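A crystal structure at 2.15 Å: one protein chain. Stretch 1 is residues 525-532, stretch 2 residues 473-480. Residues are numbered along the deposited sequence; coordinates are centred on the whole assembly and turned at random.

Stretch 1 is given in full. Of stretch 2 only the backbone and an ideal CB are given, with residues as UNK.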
# COMPACT_ATOMS: atom_id res chain seq x y z
N GLY A 525 -16.66 10.01 7.62
CA GLY A 525 -16.40 8.77 6.87
C GLY A 525 -15.72 8.95 5.51
O GLY A 525 -14.64 9.51 5.44
N PRO A 526 -16.34 8.44 4.42
CA PRO A 526 -15.64 8.44 3.13
C PRO A 526 -15.50 9.85 2.59
O PRO A 526 -14.85 10.08 1.57
CB PRO A 526 -16.57 7.62 2.23
CG PRO A 526 -17.96 7.87 2.81
CD PRO A 526 -17.74 8.00 4.30
N ARG A 527 -16.14 10.80 3.27
CA ARG A 527 -15.98 12.19 2.93
C ARG A 527 -14.97 12.94 3.79
O ARG A 527 -14.75 14.13 3.56
CB ARG A 527 -17.32 12.91 2.98
CG ARG A 527 -18.12 12.75 1.71
CD ARG A 527 -19.40 13.56 1.82
NE ARG A 527 -20.15 13.51 0.59
CZ ARG A 527 -21.02 12.55 0.30
NH1 ARG A 527 -21.28 11.61 1.19
NH2 ARG A 527 -21.65 12.56 -0.86
N GLY A 528 -14.36 12.26 4.75
CA GLY A 528 -13.43 12.92 5.69
C GLY A 528 -12.02 13.18 5.17
O GLY A 528 -11.06 12.63 5.67
N TYR A 529 -11.90 13.98 4.12
CA TYR A 529 -10.60 14.14 3.44
C TYR A 529 -10.49 15.56 2.91
O TYR A 529 -11.47 16.10 2.44
CB TYR A 529 -10.47 13.17 2.25
CG TYR A 529 -9.42 13.58 1.23
CD1 TYR A 529 -8.11 13.13 1.35
CD2 TYR A 529 -9.74 14.39 0.14
CE1 TYR A 529 -7.13 13.47 0.39
CE2 TYR A 529 -8.77 14.75 -0.81
CZ TYR A 529 -7.45 14.33 -0.64
OH TYR A 529 -6.48 14.67 -1.57
N ALA A 530 -9.27 16.09 2.85
CA ALA A 530 -9.07 17.43 2.28
C ALA A 530 -7.78 17.53 1.50
O ALA A 530 -6.70 17.27 2.04
CB ALA A 530 -9.10 18.51 3.37
N ASP A 531 -7.87 17.99 0.27
CA ASP A 531 -6.66 18.11 -0.54
C ASP A 531 -5.88 19.38 -0.17
O ASP A 531 -5.84 20.33 -0.93
CB ASP A 531 -6.97 18.05 -2.03
CG ASP A 531 -5.71 18.06 -2.90
OD1 ASP A 531 -4.58 17.97 -2.34
OD2 ASP A 531 -5.86 18.13 -4.14
N VAL A 532 -5.23 19.36 0.99
CA VAL A 532 -4.46 20.52 1.39
C VAL A 532 -3.20 20.05 2.10
O VAL A 532 -3.20 19.00 2.77
CB VAL A 532 -5.28 21.46 2.33
CG1 VAL A 532 -5.68 20.72 3.60
CG2 VAL A 532 -4.46 22.67 2.70
N UNK A 473 -15.76 7.15 -5.71
CA UNK A 473 -15.91 7.50 -4.30
C UNK A 473 -16.68 8.83 -4.22
O UNK A 473 -16.83 9.53 -5.22
CB UNK A 473 -14.55 7.60 -3.61
N UNK A 474 -17.23 9.15 -3.04
CA UNK A 474 -18.23 10.21 -3.11
C UNK A 474 -17.63 11.58 -3.40
O UNK A 474 -18.37 12.53 -3.63
CB UNK A 474 -19.01 10.27 -1.80
N UNK A 475 -16.29 11.70 -3.32
CA UNK A 475 -15.59 12.97 -3.60
C UNK A 475 -15.10 13.03 -5.04
O UNK A 475 -14.47 13.99 -5.46
CB UNK A 475 -14.41 13.15 -2.65
N UNK A 476 -15.35 11.96 -5.80
CA UNK A 476 -14.91 11.91 -7.17
C UNK A 476 -13.41 12.21 -7.25
O UNK A 476 -12.95 12.96 -8.13
CB UNK A 476 -15.71 12.89 -8.02
N UNK A 477 -12.67 11.68 -6.27
CA UNK A 477 -11.25 12.04 -6.09
C UNK A 477 -10.37 10.88 -6.51
O UNK A 477 -10.59 9.74 -6.09
CB UNK A 477 -10.96 12.43 -4.64
N UNK A 478 -9.30 11.18 -7.22
CA UNK A 478 -8.22 10.19 -7.37
C UNK A 478 -7.26 10.40 -6.21
O UNK A 478 -6.85 11.54 -5.97
CB UNK A 478 -7.50 10.32 -8.72
N UNK A 479 -6.97 9.35 -5.46
CA UNK A 479 -6.11 9.51 -4.29
C UNK A 479 -4.65 9.23 -4.63
O UNK A 479 -3.82 9.16 -3.74
CB UNK A 479 -6.57 8.58 -3.16
N UNK A 480 -4.35 9.05 -5.92
CA UNK A 480 -2.98 8.78 -6.33
C UNK A 480 -2.43 9.95 -7.12
O UNK A 480 -3.00 10.34 -8.14
CB UNK A 480 -2.90 7.49 -7.16

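Position 473 opens a type I turn that ends at 476, with its CA-to-CB bond sideways to stretch 1 and nothing of that stretch within 5.5 Å of its ideal CB. The first place of such a turn suits Asn, Asp, Ser or Thr, whose side chains can accept from the backbone amides that follow. It is Asn-473: OD1 accepts from N of 477 at 3.0 Å and, weakly, from N of 475 at 3.0 Å, while ND2 donates to O of 477 at 2.7 Å.

Position 474 points toward stretch 1, its ideal CB 3.6 Å from NH2 of Arg-527 and 5.3 Å from CG of Pro-526. A phi of -71° in the second place of the turn admits proline, and a compact apolar group or a small polar one would also fit. Pro-474 is found; its CG packs on CB of Pro-526 at 3.8 Å, and its CB lies over one face of the Arg-527 guanidinium, 3.8 Å from NH2.

At 475 the CB is sideways, 5.2 Å from O of Pro-526, so a side chain must extend to touch anything. The aliphatic part of Arg-527 and CB of Tyr-529 favour Leu, Met or Ile. Leu-475 brings CD2 to 3.8 Å from CG of Arg-527 and CD1 to 4.0 Å from CB of Tyr-529.

Position 476 is out of reach, and its positive phi (53°) would suit Gly, Asn or Asp; the residue is Ala-476, whose N closes the turn on O of Asn-473 at 2.9 Å.

Position 477 points toward stretch 1, with CB 5.0 Å from CE2 of Tyr-529 and the carboxylate of Asp-531 farther along. A long basic chain, Lys or Arg, could pass the ring and meet the charge. Lys-477 passes CE 3.5 Å from OH of Tyr-529, and its NZ donates to OD2 of Asp-531 at 3.1 Å in a salt bridge.

Position 478 is out of reach and leaves the choice open; OG of Ser-478 accepts a weak hydrogen bond from N of 480 at 3.3 Å.

Position 479 starts sideways, too far for a short chain, but a large aromatic could reach the Tyr-529 ring. Tyr-479 turns its edge to that ring's face, centroids 5.0 Å apart and planes at 84°, with CE1 3.7 Å from CD1 of Tyr-529. A water bridges its OH to O of Pro-526.

Position 480, with extended backbone angles, is out of reach; beta-branched residues suit it, and Val-480 is found.

Stretch 2 (473-480) NPLAKSYV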
# COMPACT_ATOMS: atom_id res chain seq x y z
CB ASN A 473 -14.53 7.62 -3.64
CG ASN A 473 -13.67 8.72 -4.26
OD1 ASN A 473 -14.06 9.88 -4.29
ND2 ASN A 473 -12.52 8.33 -4.83
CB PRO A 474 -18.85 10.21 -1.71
CG PRO A 474 -17.94 9.37 -0.87
CD PRO A 474 -17.32 8.39 -1.79
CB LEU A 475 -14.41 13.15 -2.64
CG LEU A 475 -14.82 13.20 -1.17
CD1 LEU A 475 -13.59 13.25 -0.29
CD2 LEU A 475 -15.85 14.35 -0.85
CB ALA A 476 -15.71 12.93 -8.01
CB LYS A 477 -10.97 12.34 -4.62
CG LYS A 477 -9.59 12.99 -4.35
CD LYS A 477 -9.58 14.49 -4.72
CE LYS A 477 -8.17 15.10 -4.64
NZ LYS A 477 -8.02 16.34 -5.51
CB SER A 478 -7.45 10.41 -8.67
OG SER A 478 -6.19 9.74 -8.63
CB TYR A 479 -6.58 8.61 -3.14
CG TYR A 479 -7.91 9.07 -2.53
CD1 TYR A 479 -8.02 10.28 -1.82
CD2 TYR A 479 -9.08 8.32 -2.72
CE1 TYR A 479 -9.25 10.70 -1.25
CE2 TYR A 479 -10.31 8.73 -2.15
CZ TYR A 479 -10.38 9.92 -1.43
OH TYR A 479 -11.59 10.31 -0.89
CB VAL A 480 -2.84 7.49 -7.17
CG1 VAL A 480 -1.35 7.25 -7.48
CG2 VAL A 480 -3.41 6.30 -6.44
O HOH W 1 -13.67 8.60 -0.55
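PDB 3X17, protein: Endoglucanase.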